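FERM, RhoGEF and pleckstrin domain protein 2 (Danio rerio, PDB 6D21) probably activates RAC1 as a guanine nucleotide exchange factor, of which this chain is the FERM domain, a module for membrane targeting. Local coordinates at residues 120-125 with 180-185; 112-117 with 217-222; 57-62 with 66-71. One frame throughout, in Å; residues are numbered along the deposited sequence.

Interaction 1: residues 120-125 with 180-185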
ATOM      1  N   ALA A 120     -16.633  -0.633  -5.464  1.00 25.09           N
ATOM      2  CA  ALA A 120     -16.451  -0.529  -4.019  1.00 25.31           C
ATOM      3  C   ALA A 120     -17.412  -1.455  -3.300  1.00 22.32           C
ATOM      4  O   ALA A 120     -17.024  -2.185  -2.384  1.00 21.82           O
ATOM      5  CB  ALA A 120     -16.659   0.909  -3.537  1.00 21.89           C
ATOM      6  N   ALA A 121     -18.672  -1.408  -3.719  1.00 23.75           N
ATOM      7  CA  ALA A 121     -19.712  -2.224  -3.094  1.00 29.41           C
ATOM      8  C   ALA A 121     -19.410  -3.724  -3.244  1.00 27.50           C
ATOM      9  O   ALA A 121     -19.630  -4.513  -2.326  1.00 25.01           O
ATOM     10  CB  ALA A 121     -21.070  -1.887  -3.694  1.00 26.63           C
ATOM     11  N   LEU A 122     -18.885  -4.102  -4.403  1.00 25.89           N
ATOM     12  CA  LEU A 122     -18.563  -5.493  -4.687  1.00 24.49           C
ATOM     13  C   LEU A 122     -17.387  -5.977  -3.826  1.00 23.16           C
ATOM     14  O   LEU A 122     -17.454  -7.048  -3.226  1.00 25.65           O
ATOM     15  CB  LEU A 122     -18.247  -5.664  -6.163  1.00 26.94           C
ATOM     16  CG  LEU A 122     -17.755  -7.058  -6.535  1.00 31.54           C
ATOM     17  CD1 LEU A 122     -18.856  -8.084  -6.291  1.00 26.52           C
ATOM     18  CD2 LEU A 122     -17.264  -7.072  -7.987  1.00 25.07           C
ATOM     19  N   LEU A 123     -16.329  -5.174  -3.746  1.00 21.82           N
ATOM     20  CA  LEU A 123     -15.230  -5.464  -2.826  1.00 20.72           C
ATOM     21  C   LEU A 123     -15.744  -5.578  -1.384  1.00 24.15           C
ATOM     22  O   LEU A 123     -15.411  -6.521  -0.662  1.00 27.63           O
ATOM     23  CB  LEU A 123     -14.137  -4.382  -2.918  1.00 21.18           C
ATOM     24  CG  LEU A 123     -13.280  -4.390  -4.184  1.00 26.04           C
ATOM     25  CD1 LEU A 123     -12.493  -3.096  -4.330  1.00 23.05           C
ATOM     26  CD2 LEU A 123     -12.318  -5.607  -4.161  1.00 24.85           C
ATOM     27  N   ALA A 124     -16.564  -4.625  -0.958  1.00 24.70           N
ATOM     28  CA  ALA A 124     -17.073  -4.652   0.407  1.00 23.27           C
ATOM     29  C   ALA A 124     -17.922  -5.913   0.661  1.00 27.56           C
ATOM     30  O   ALA A 124     -17.880  -6.494   1.752  1.00 29.87           O
ATOM     31  CB  ALA A 124     -17.888  -3.385   0.696  1.00 23.85           C
ATOM     32  N   SER A 125     -18.682  -6.340  -0.350  1.00 24.42           N
ATOM     33  CA  SER A 125     -19.564  -7.500  -0.188  1.00 25.97           C
ATOM     34  C   SER A 125     -18.755  -8.773   0.038  1.00 25.69           C
ATOM     35  O   SER A 125     -19.160  -9.631   0.810  1.00 28.76           O
ATOM     36  CB  SER A 125     -20.496  -7.668  -1.391  1.00 27.70           C
ATOM     37  OG  SER A 125     -19.840  -8.233  -2.513  1.00 28.09           O
ATOM     38  N   LEU A 180      -8.801 -10.020  -3.988  1.00 22.02           N
ATOM     39  CA  LEU A 180      -7.557  -9.786  -4.713  1.00 20.00           C
ATOM     40  C   LEU A 180      -7.769  -9.761  -6.224  1.00 22.50           C
ATOM     41  O   LEU A 180      -7.217  -8.904  -6.906  1.00 25.66           O
ATOM     42  CB  LEU A 180      -6.512 -10.843  -4.365  1.00 23.53           C
ATOM     43  CG  LEU A 180      -6.124 -10.890  -2.898  1.00 25.04           C
ATOM     44  CD1 LEU A 180      -5.198 -12.068  -2.656  1.00 20.30           C
ATOM     45  CD2 LEU A 180      -5.469  -9.603  -2.517  1.00 27.28           C
ATOM     46  N   GLU A 181      -8.548 -10.706  -6.747  1.00 23.49           N
ATOM     47  CA  GLU A 181      -8.781 -10.770  -8.190  1.00 26.79           C
ATOM     48  C   GLU A 181      -9.484  -9.514  -8.713  1.00 36.78           C
ATOM     49  O   GLU A 181      -9.173  -9.032  -9.811  1.00 31.62           O
ATOM     50  CB  GLU A 181      -9.597 -12.016  -8.553  1.00 32.85           C
ATOM     51  CG  GLU A 181      -8.729 -13.238  -8.729  1.00 59.38           C
ATOM     52  CD  GLU A 181      -7.448 -12.920  -9.483  1.00 73.90           C
ATOM     53  OE1 GLU A 181      -6.352 -13.112  -8.906  1.00 68.19           O
ATOM     54  OE2 GLU A 181      -7.543 -12.467 -10.648  1.00 76.26           O
ATOM     55  N   ILE A 182     -10.432  -8.991  -7.932  1.00 25.69           N
ATOM     56  CA  ILE A 182     -11.137  -7.760  -8.315  1.00 23.93           C
ATOM     57  C   ILE A 182     -10.164  -6.585  -8.262  1.00 31.59           C
ATOM     58  O   ILE A 182     -10.024  -5.814  -9.229  1.00 23.01           O
ATOM     59  CB  ILE A 182     -12.345  -7.470  -7.394  1.00 24.85           C
ATOM     60  CG1 ILE A 182     -13.434  -8.532  -7.589  1.00 23.36           C
ATOM     61  CG2 ILE A 182     -12.913  -6.081  -7.659  1.00 22.48           C
ATOM     62  CD1 ILE A 182     -14.445  -8.550  -6.485  1.00 29.00           C
ATOM     63  N   ALA A 183      -9.466  -6.474  -7.136  1.00 21.59           N
ATOM     64  CA  ALA A 183      -8.669  -5.293  -6.880  1.00 25.32           C
ATOM     65  C   ALA A 183      -7.475  -5.182  -7.827  1.00 24.28           C
ATOM     66  O   ALA A 183      -7.108  -4.086  -8.251  1.00 23.79           O
ATOM     67  CB  ALA A 183      -8.201  -5.281  -5.427  1.00 23.49           C
ATOM     68  N   ARG A 184      -6.861  -6.311  -8.161  1.00 20.54           N
ATOM     69  CA  ARG A 184      -5.659  -6.257  -8.977  1.00 26.54           C
ATOM     70  C   ARG A 184      -5.956  -5.721 -10.377  1.00 36.18           C
ATOM     71  O   ARG A 184      -5.037  -5.364 -11.108  1.00 27.17           O
ATOM     72  CB  ARG A 184      -5.003  -7.631  -9.076  1.00 21.43           C
ATOM     73  CG  ARG A 184      -5.734  -8.596  -9.990  1.00 31.08           C
ATOM     74  CD  ARG A 184      -4.775  -9.602 -10.575  1.00 36.87           C
ATOM     75  NE  ARG A 184      -5.464 -10.587 -11.386  1.00 43.88           N
ATOM     76  CZ  ARG A 184      -5.489 -10.577 -12.714  1.00 60.27           C
ATOM     77  NH1 ARG A 184      -6.153 -11.519 -13.362  1.00 67.42           N
ATOM     78  NH2 ARG A 184      -4.851  -9.630 -13.394  1.00 67.52           N
ATOM     79  N   LYS A 185      -7.237  -5.658 -10.746  1.00 31.48           N
ATOM     80  CA  LYS A 185      -7.615  -5.200 -12.079  1.00 22.63           C
ATOM     81  C   LYS A 185      -8.024  -3.733 -12.084  1.00 30.65           C
ATOM     82  O   LYS A 185      -8.509  -3.228 -13.089  1.00 30.50           O
ATOM     83  CB  LYS A 185      -8.749  -6.076 -12.642  1.00 28.27           C
ATOM     84  CG  LYS A 185      -8.293  -7.498 -12.967  1.00 33.87           C
ATOM     85  CD  LYS A 185      -9.326  -8.269 -13.776  1.00 55.74           C
ATOM     86  CE  LYS A 185     -10.052  -9.304 -12.931  1.00 59.98           C
ATOM     87  NZ  LYS A 185      -9.173 -10.465 -12.610  1.00 61.03           N
TER
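Ile182 lays both of its branches against two consecutive leucines of the facing helix. Its CD1 lies against the isobutyl end of Leu122, where Leu122 CD2 comes to 3.5 Å of Ile182 CD1. The CG2 branch meets Leu123, whose CD2 sits 3.6 Å from Ile182 CG2. This fork follows from chi1 of -67°, which places CG1 beside the backbone N of Ile182 and CG2 beside its carbonyl carbon. The side chains of Leu123 and Ile182 run past each other in opposite senses, and Leu123 CD2 goes on to approach Ala183 CB at 4.3 Å. No hydrogen bond joins the two segments; the contact is purely apolar and covers 192 Å² in all. Helices 117-132 and 172-183 meet here within the helical central lobe of the FERM domain. An alanine in place of Ile182 would probably open a gap between the two helices and set the ends of Leu122 and Leu123 free to turn. The nearest CA atoms, of Leu123 and Ile182, are 7.2 Å apart. Behind the contact, helix 94-110 receives Leu180 and, through Ile104, Ala183, while Ala121 and Ala124 rest on Ile160 of helix 157-164. On the far side of Leu122, Ser125 OG folds back over its own helix to give a 2.8 Å hydrogen bond to Leu122 O, and it is also hydrogen-bonded to His167. Glu181, Arg184 and Lys185, flanking Ile182 and Ala183 in sequence, form a salt-bridge network: Arg184 turns its guanidinium side-on to Glu181, NE and NH1 both donating to OE2, with NE the nearer to OE2 at 2.9 Å. Lys185 NZ joins them in a salt bridge of 3.2 Å to the same Glu181 OE2.

Interaction 2: residues 112-117 with 217-222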
ATOM      1  N   ARG A 112      -7.243   5.577  -0.558  1.00 31.60           N
ATOM      2  CA  ARG A 112      -6.126   5.364  -1.465  1.00 41.16           C
ATOM      3  C   ARG A 112      -6.632   4.617  -2.692  1.00 41.48           C
ATOM      4  O   ARG A 112      -6.322   4.966  -3.831  1.00 44.50           O
ATOM      5  CB  ARG A 112      -4.999   4.584  -0.791  1.00 40.58           C
ATOM      6  CG  ARG A 112      -4.390   5.282   0.406  1.00 47.22           C
ATOM      7  CD  ARG A 112      -2.928   4.929   0.556  1.00 48.76           C
ATOM      8  NE  ARG A 112      -2.070   5.939  -0.050  1.00 57.83           N
ATOM      9  CZ  ARG A 112      -1.315   6.783   0.644  1.00 70.18           C
ATOM     10  NH1 ARG A 112      -1.298   6.712   1.967  1.00 80.82           N
ATOM     11  NH2 ARG A 112      -0.568   7.685   0.018  1.00 68.52           N
ATOM     12  N   LEU A 113      -7.430   3.587  -2.446  1.00 35.05           N
ATOM     13  CA  LEU A 113      -8.023   2.813  -3.527  1.00 27.57           C
ATOM     14  C   LEU A 113      -9.333   3.449  -3.958  1.00 30.44           C
ATOM     15  O   LEU A 113     -10.397   3.079  -3.463  1.00 39.78           O
ATOM     16  CB  LEU A 113      -8.268   1.371  -3.078  1.00 24.31           C
ATOM     17  CG  LEU A 113      -8.897   0.478  -4.139  1.00 25.98           C
ATOM     18  CD1 LEU A 113      -7.987   0.432  -5.363  1.00 22.50           C
ATOM     19  CD2 LEU A 113      -9.157  -0.900  -3.577  1.00 27.23           C
ATOM     20  N   SER A 114      -9.267   4.435  -4.842  1.00 28.78           N
ATOM     21  CA  SER A 114     -10.500   5.000  -5.374  1.00 30.44           C
ATOM     22  C   SER A 114     -10.956   4.158  -6.561  1.00 29.46           C
ATOM     23  O   SER A 114     -10.135   3.653  -7.328  1.00 32.89           O
ATOM     24  CB  SER A 114     -10.318   6.463  -5.785  1.00 37.32           C
ATOM     25  OG  SER A 114      -9.228   6.590  -6.673  1.00 43.12           O
ATOM     26  N   CYS A 115     -12.273   4.001  -6.690  1.00 27.35           N
ATOM     27  CA  CYS A 115     -12.874   3.212  -7.760  1.00 27.78           C
ATOM     28  C   CYS A 115     -14.339   3.608  -7.876  1.00 35.65           C
ATOM     29  O   CYS A 115     -14.817   4.467  -7.124  1.00 33.31           O
ATOM     30  CB  CYS A 115     -12.731   1.716  -7.476  1.00 32.36           C
ATOM     31  SG  CYS A 115     -13.329   1.199  -5.825  1.00 31.78           S
ATOM     32  N   THR A 116     -15.068   2.992  -8.797  1.00 25.00           N
ATOM     33  CA  THR A 116     -16.493   3.313  -8.928  1.00 27.86           C
ATOM     34  C   THR A 116     -17.237   2.818  -7.689  1.00 30.20           C
ATOM     35  O   THR A 116     -16.740   1.979  -6.948  1.00 26.16           O
ATOM     36  CB  THR A 116     -17.126   2.687 -10.200  1.00 32.53           C
ATOM     37  OG1 THR A 116     -16.964   1.263 -10.170  1.00 29.78           O
ATOM     38  CG2 THR A 116     -16.450   3.231 -11.452  1.00 31.42           C
ATOM     39  N   GLU A 117     -18.428   3.345  -7.468  1.00 30.89           N
ATOM     40  CA  GLU A 117     -19.246   2.933  -6.338  1.00 35.81           C
ATOM     41  C   GLU A 117     -19.621   1.445  -6.413  1.00 32.07           C
ATOM     42  O   GLU A 117     -19.582   0.741  -5.410  1.00 30.34           O
ATOM     43  CB  GLU A 117     -20.503   3.799  -6.274  1.00 34.95           C
ATOM     44  CG  GLU A 117     -21.494   3.397  -5.207  1.00 47.73           C
ATOM     45  CD  GLU A 117     -22.758   4.233  -5.253  1.00 55.20           C
ATOM     46  OE1 GLU A 117     -23.857   3.646  -5.172  1.00 61.03           O
ATOM     47  OE2 GLU A 117     -22.647   5.474  -5.371  1.00 54.39           O
ATOM     48  N   GLN A 217      -2.531  12.394 -14.064  1.00 50.48           N
ATOM     49  CA  GLN A 217      -3.102  13.731 -13.976  1.00 45.42           C
ATOM     50  C   GLN A 217      -4.445  13.564 -13.308  1.00 55.96           C
ATOM     51  O   GLN A 217      -5.357  12.984 -13.893  1.00 58.99           O
ATOM     52  CB  GLN A 217      -3.244  14.380 -15.350  1.00 43.08           C
ATOM     53  CG  GLN A 217      -3.587  15.856 -15.312  1.00 52.81           C
ATOM     54  CD  GLN A 217      -3.613  16.491 -16.694  1.00 67.47           C
ATOM     55  OE1 GLN A 217      -3.401  15.819 -17.708  1.00 70.75           O
ATOM     56  NE2 GLN A 217      -3.867  17.794 -16.739  1.00 70.34           N
ATOM     57  N   GLY A 218      -4.563  14.047 -12.074  1.00 53.81           N
ATOM     58  CA  GLY A 218      -5.716  13.717 -11.267  1.00 48.33           C
ATOM     59  C   GLY A 218      -5.663  12.229 -10.983  1.00 52.25           C
ATOM     60  O   GLY A 218      -4.638  11.738 -10.514  1.00 45.80           O
ATOM     61  N   HIS A 219      -6.748  11.510 -11.279  1.00 55.83           N
ATOM     62  CA  HIS A 219      -6.799  10.062 -11.056  1.00 51.39           C
ATOM     63  C   HIS A 219      -6.762   9.278 -12.360  1.00 46.94           C
ATOM     64  O   HIS A 219      -6.981   8.064 -12.376  1.00 54.88           O
ATOM     65  CB  HIS A 219      -8.045   9.681 -10.262  1.00 61.72           C
ATOM     66  CG  HIS A 219      -7.936   9.961  -8.795  1.00 66.22           C
ATOM     67  ND1 HIS A 219      -7.801   8.961  -7.856  1.00 62.04           N
ATOM     68  CD2 HIS A 219      -7.935  11.126  -8.107  1.00 63.14           C
ATOM     69  CE1 HIS A 219      -7.731   9.498  -6.651  1.00 53.22           C
ATOM     70  NE2 HIS A 219      -7.806  10.810  -6.775  1.00 61.12           N
ATOM     71  N   THR A 220      -6.487   9.976 -13.456  1.00 46.66           N
ATOM     72  CA  THR A 220      -6.377   9.322 -14.748  1.00 55.67           C
ATOM     73  C   THR A 220      -4.901   9.194 -15.133  1.00 55.20           C
ATOM     74  O   THR A 220      -4.136  10.157 -15.093  1.00 48.16           O
ATOM     75  CB  THR A 220      -7.164  10.077 -15.843  1.00 56.93           C
ATOM     76  OG1 THR A 220      -6.711  11.429 -15.918  1.00 59.94           O
ATOM     77  CG2 THR A 220      -8.653  10.082 -15.519  1.00 54.97           C
ATOM     78  N   LYS A 221      -4.511   7.978 -15.483  1.00 49.26           N
ATOM     79  CA  LYS A 221      -3.131   7.675 -15.794  1.00 45.15           C
ATOM     80  C   LYS A 221      -2.799   8.145 -17.193  1.00 49.60           C
ATOM     81  O   LYS A 221      -3.399   7.686 -18.157  1.00 52.81           O
ATOM     82  CB  LYS A 221      -2.884   6.174 -15.659  1.00 41.12           C
ATOM     83  CG  LYS A 221      -1.431   5.762 -15.786  1.00 40.06           C
ATOM     84  CD  LYS A 221      -1.313   4.251 -15.979  1.00 43.88           C
ATOM     85  CE  LYS A 221      -2.010   3.480 -14.867  1.00 38.89           C
ATOM     86  NZ  LYS A 221      -1.751   2.003 -14.978  1.00 38.48           N
ATOM     87  N   ILE A 222      -1.841   9.062 -17.297  1.00 44.55           N
ATOM     88  CA  ILE A 222      -1.428   9.612 -18.588  1.00 49.32           C
ATOM     89  C   ILE A 222      -0.319   8.801 -19.264  1.00 47.36           C
ATOM     90  O   ILE A 222      -0.180   8.842 -20.485  1.00 46.40           O
ATOM     91  CB  ILE A 222      -0.938  11.069 -18.446  1.00 54.82           C
ATOM     92  CG1 ILE A 222      -1.875  11.851 -17.534  1.00 60.30           C
ATOM     93  CG2 ILE A 222      -0.864  11.745 -19.801  1.00 61.88           C
ATOM     94  CD1 ILE A 222      -3.272  11.977 -18.096  1.00 53.38           C
TER
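Just behind the point where His219 meets Ser114, the carbonyl O of Gln217 is gripped twice by Thr220. Thr220 OG1 donates to Gln217 O over 2.9 Å, lying in the carbonyl plane at a C=O...donor angle of 159°. The backbone N of Thr220 reaches the same Gln217 O at 3.2 Å, closing a type II' turn with Gly218 and His219 at its corners, and Gln217 N donates in return to Thr220 O, completing the pair of bonds of a two-residue beta hairpin. Gly218 takes the first corner with a positive phi of 66°, a conformation that favours glycine. The turn presents the imidazole of His219 to the loop 112-117. There Ser114 OG stands 3.0 Å from His219 ND1 and 3.3 Å from His219 CE1, coming at the ring obliquely. The hydroxyl reaches that point because chi1 of 54° sets OG between the backbone N and the carbonyl carbon of Ser114. Ser114 CB follows behind, 4.1 Å from His219 CE1. The meeting is small, 70 Å² in all, and lies at the surface, with Met188 touching both side chains. Its loop is shaped at both ends: Leu113 is the centre of an inverse gamma turn, and Thr116 is the N-cap of the next helix, its side chain capping a backbone N and hydrogen-bonding to Thr119. The contact joins the central helical lobe of the FERM domain to its C-terminal PH-like lobe. On one side, the link between helices 94-110 and 117-132 supplies Ser114, with Leu113 tucked against Ile104 and Leu123 of those helices; on the other, the hairpin of strands 212-217 and 220-226, the latter at the sheet's edge, supplies His219.

Interaction 3: residues 57-62 with 66-71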
ATOM      1  N   VAL A  57       5.381   7.490   7.506  1.00 30.10           N
ATOM      2  CA  VAL A  57       6.717   7.435   6.906  1.00 31.63           C
ATOM      3  C   VAL A  57       7.198   5.988   6.962  1.00 38.79           C
ATOM      4  O   VAL A  57       6.831   5.291   7.892  1.00 28.55           O
ATOM      5  CB  VAL A  57       7.701   8.361   7.654  1.00 36.19           C
ATOM      6  CG1 VAL A  57       9.113   8.204   7.137  1.00 40.45           C
ATOM      7  CG2 VAL A  57       7.249   9.815   7.533  1.00 44.74           C
ATOM      8  N   TRP A  58       7.994   5.526   5.990  1.00 27.63           N
ATOM      9  CA  TRP A  58       8.530   4.169   6.050  1.00 22.87           C
ATOM     10  C   TRP A  58       9.675   4.061   7.033  1.00 24.33           C
ATOM     11  O   TRP A  58      10.539   4.935   7.097  1.00 27.57           O
ATOM     12  CB  TRP A  58       9.010   3.693   4.668  1.00 22.27           C
ATOM     13  CG  TRP A  58       7.889   3.409   3.735  1.00 23.78           C
ATOM     14  CD1 TRP A  58       7.456   4.208   2.707  1.00 33.74           C
ATOM     15  CD2 TRP A  58       7.029   2.257   3.734  1.00 26.88           C
ATOM     16  NE1 TRP A  58       6.390   3.624   2.069  1.00 26.15           N
ATOM     17  CE2 TRP A  58       6.098   2.432   2.683  1.00 26.43           C
ATOM     18  CE3 TRP A  58       6.938   1.111   4.535  1.00 19.41           C
ATOM     19  CZ2 TRP A  58       5.106   1.492   2.396  1.00 24.98           C
ATOM     20  CZ3 TRP A  58       5.947   0.178   4.253  1.00 20.83           C
ATOM     21  CH2 TRP A  58       5.045   0.374   3.190  1.00 24.25           C
ATOM     22  N   LEU A  59       9.687   2.980   7.802  1.00 34.58           N
ATOM     23  CA  LEU A  59      10.840   2.658   8.630  1.00 29.33           C
ATOM     24  C   LEU A  59      11.982   2.139   7.748  1.00 32.09           C
ATOM     25  O   LEU A  59      11.818   1.190   6.977  1.00 34.86           O
ATOM     26  CB  LEU A  59      10.465   1.622   9.691  1.00 25.59           C
ATOM     27  CG  LEU A  59      11.499   1.241  10.748  1.00 27.72           C
ATOM     28  CD1 LEU A  59      11.813   2.401  11.690  1.00 30.93           C
ATOM     29  CD2 LEU A  59      11.012   0.040  11.536  1.00 28.86           C
ATOM     30  N   ASP A  60      13.130   2.781   7.864  1.00 31.36           N
ATOM     31  CA  ASP A  60      14.352   2.345   7.207  1.00 28.50           C
ATOM     32  C   ASP A  60      14.995   1.215   8.011  1.00 28.94           C
ATOM     33  O   ASP A  60      15.438   1.425   9.147  1.00 32.53           O
ATOM     34  CB  ASP A  60      15.313   3.535   7.076  1.00 38.90           C
ATOM     35  CG  ASP A  60      16.573   3.211   6.282  1.00 47.97           C
ATOM     36  OD1 ASP A  60      16.909   2.021   6.073  1.00 42.43           O
ATOM     37  OD2 ASP A  60      17.248   4.182   5.878  1.00 55.29           O
ATOM     38  N   PRO A  61      15.089   0.023   7.411  1.00 29.67           N
ATOM     39  CA  PRO A  61      15.596  -1.142   8.151  1.00 37.32           C
ATOM     40  C   PRO A  61      17.086  -1.075   8.499  1.00 37.06           C
ATOM     41  O   PRO A  61      17.547  -1.828   9.356  1.00 46.31           O
ATOM     42  CB  PRO A  61      15.307  -2.322   7.204  1.00 38.92           C
ATOM     43  CG  PRO A  61      15.014  -1.727   5.870  1.00 38.87           C
ATOM     44  CD  PRO A  61      14.592  -0.314   6.061  1.00 34.35           C
ATOM     45  N   SER A  62      17.832  -0.179   7.868  1.00 42.20           N
ATOM     46  CA  SER A  62      19.285  -0.165   8.055  1.00 51.25           C
ATOM     47  C   SER A  62      19.736   0.867   9.081  1.00 53.45           C
ATOM     48  O   SER A  62      20.893   0.870   9.520  1.00 54.60           O
ATOM     49  CB  SER A  62      19.981   0.082   6.716  1.00 64.44           C
ATOM     50  OG  SER A  62      19.405   1.186   6.042  1.00 74.37           O
ATOM     51  N   VAL A  66      15.891   4.622  17.007  1.00 45.24           N
ATOM     52  CA  VAL A  66      15.949   5.852  17.811  1.00 46.02           C
ATOM     53  C   VAL A  66      16.443   7.062  17.015  1.00 44.37           C
ATOM     54  O   VAL A  66      16.241   8.204  17.420  1.00 50.16           O
ATOM     55  CB  VAL A  66      16.854   5.698  19.080  1.00 55.28           C
ATOM     56  CG1 VAL A  66      16.148   4.882  20.159  1.00 53.42           C
ATOM     57  CG2 VAL A  66      18.231   5.114  18.742  1.00 51.94           C
ATOM     58  N   LYS A  67      17.094   6.810  15.890  1.00 46.68           N
ATOM     59  CA  LYS A  67      17.525   7.876  14.996  1.00 47.93           C
ATOM     60  C   LYS A  67      16.444   8.277  13.981  1.00 51.61           C
ATOM     61  O   LYS A  67      16.635   9.213  13.212  1.00 52.05           O
ATOM     62  CB  LYS A  67      18.794   7.452  14.246  1.00 60.42           C
ATOM     63  CG  LYS A  67      20.083   7.548  15.057  1.00 63.46           C
ATOM     64  CD  LYS A  67      21.309   7.638  14.143  1.00 71.32           C
ATOM     65  CE  LYS A  67      22.548   8.102  14.906  1.00 85.19           C
ATOM     66  NZ  LYS A  67      23.715   8.350  14.007  1.00 88.94           N
ATOM     67  N   GLN A  68      15.321   7.564  13.955  1.00 43.16           N
ATOM     68  CA  GLN A  68      14.276   7.849  12.968  1.00 37.38           C
ATOM     69  C   GLN A  68      13.020   8.434  13.602  1.00 40.06           C
ATOM     70  O   GLN A  68      12.254   9.146  12.946  1.00 45.03           O
ATOM     71  CB  GLN A  68      13.908   6.582  12.195  1.00 44.65           C
ATOM     72  CG  GLN A  68      15.086   5.862  11.555  1.00 48.20           C
ATOM     73  CD  GLN A  68      14.646   4.648  10.759  1.00 41.98           C
ATOM     74  OE1 GLN A  68      13.811   4.750   9.862  1.00 40.74           O
ATOM     75  NE2 GLN A  68      15.202   3.489  11.090  1.00 39.06           N
ATOM     76  N   VAL A  69      12.814   8.118  14.881  1.00 38.84           N
ATOM     77  CA  VAL A  69      11.599   8.492  15.596  1.00 40.66           C
ATOM     78  C   VAL A  69      11.921   9.111  16.952  1.00 41.00           C
ATOM     79  O   VAL A  69      12.799   8.631  17.660  1.00 53.51           O
ATOM     80  CB  VAL A  69      10.687   7.272  15.808  1.00 45.27           C
ATOM     81  CG1 VAL A  69       9.321   7.726  16.249  1.00 56.56           C
ATOM     82  CG2 VAL A  69      10.583   6.441  14.530  1.00 40.20           C
ATOM     83  N   ARG A  70      11.200  10.165  17.324  1.00 55.71           N
ATOM     84  CA  ARG A  70      11.513  10.910  18.542  1.00 56.61           C
ATOM     85  C   ARG A  70      11.181  10.174  19.845  1.00 59.35           C
ATOM     86  O   ARG A  70      12.037  10.016  20.717  1.00 63.88           O
ATOM     87  CB  ARG A  70      10.783  12.254  18.532  1.00 64.97           C
ATOM     88  CG  ARG A  70      10.790  12.956  19.879  1.00 64.55           C
ATOM     89  CD  ARG A  70      10.110  14.307  19.800  1.00 70.23           C
ATOM     90  NE  ARG A  70      10.808  15.188  18.876  1.00 72.36           N
ATOM     91  CZ  ARG A  70      10.399  16.407  18.555  1.00 73.50           C
ATOM     92  NH1 ARG A  70       9.291  16.894  19.088  1.00 80.12           N
ATOM     93  NH2 ARG A  70      11.103  17.140  17.706  1.00 71.28           N
ATOM     94  N   ARG A  71       9.923   9.776  19.986  1.00 49.56           N
ATOM     95  CA  ARG A  71       9.459   9.009  21.137  1.00 50.60           C
ATOM     96  C   ARG A  71       9.028   7.627  20.668  1.00 42.50           C
ATOM     97  O   ARG A  71       7.849   7.416  20.416  1.00 40.95           O
ATOM     98  CB  ARG A  71       8.279   9.700  21.837  1.00 52.50           C
ATOM     99  CG  ARG A  71       8.566  11.067  22.413  1.00 61.15           C
ATOM    100  CD  ARG A  71       9.567  10.980  23.534  1.00 61.91           C
ATOM    101  NE  ARG A  71       9.350  12.028  24.517  1.00 67.48           N
ATOM    102  CZ  ARG A  71      10.311  12.531  25.279  1.00 73.08           C
ATOM    103  NH1 ARG A  71      11.551  12.081  25.147  1.00 71.13           N
ATOM    104  NH2 ARG A  71      10.035  13.488  26.159  1.00 71.92           N
TER
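Leu59 and Gln68 bring the two backbones to their nearest approach, CA to CA 7.6 Å, as the chain runs on from strand 56-58 and comes back as an irregular loop. Across that space Gln68 extends its side chain and uses its amide to take up both backbone polar groups of Asp60. Asp60 N donates to Gln68 OE1 over 2.9 Å with an N-H...O angle of 156°. In return Gln68 NE2 donates to Asp60 O at 2.8 Å. Each donor lies in the acceptor's carbonyl plane on a lone pair, although Asp60 O is itself tilted 23° from the amide plane of Gln68. The two hydrogen bonds together fix the rotation of the amide and engage both the N-H and the C=O of Asp60 with one side-chain group. Gln68 can span the distance because its chain is straight beyond CG, chi2 being -178°. The setting is the ubiquitin-like N-terminal lobe of the FERM domain, at its edge strand 56-58. Leu59 crosses the glutamine at about a right angle, with CD1 equally far, 3.6 Å, from Gln68 OE1 and Gln68 NE2. The same leucine also packs on Leu29 of helix 26-36 and on Leu47 and Phe77 of the sheet. From the Asp60 side, CB lies 3.4 Å from Gln68 OE1. The carboxylate points elsewhere and forms an Asx turn: its OD1 accepts from the backbone N of Ser62 and, at 2.6 Å, from Ser62 OG, both arriving over the same face of the carboxylate. Weak hydrogen bonds from Gln68 NE2 to the carbonyls of Lys63 and Leu64 tie the amide to the intervening turn, and Val69, next along the chain, packs on Phe49 and Phe77.

How the interactions relate
From the N terminus, interaction 3 closes first: with three residues between its segments, it shuts a tight loop inside the ubiquitin-like lobe. Interaction 2 opens later and closes a much longer loop, from 112-117 to 217-222, bringing the central helical lobe to the PH-like lobe. Interaction 1 is nested within that loop and joins two helices of the central lobe. These two contacts touch, Ala120 N lying 3.8 Å from Cys115 SG, and their centres are 15 Å apart. Interaction 3 stands in series with both, across the chain's centre; its centre lies about 33 Å from that of interaction 1 and 31 Å from that of interaction 2.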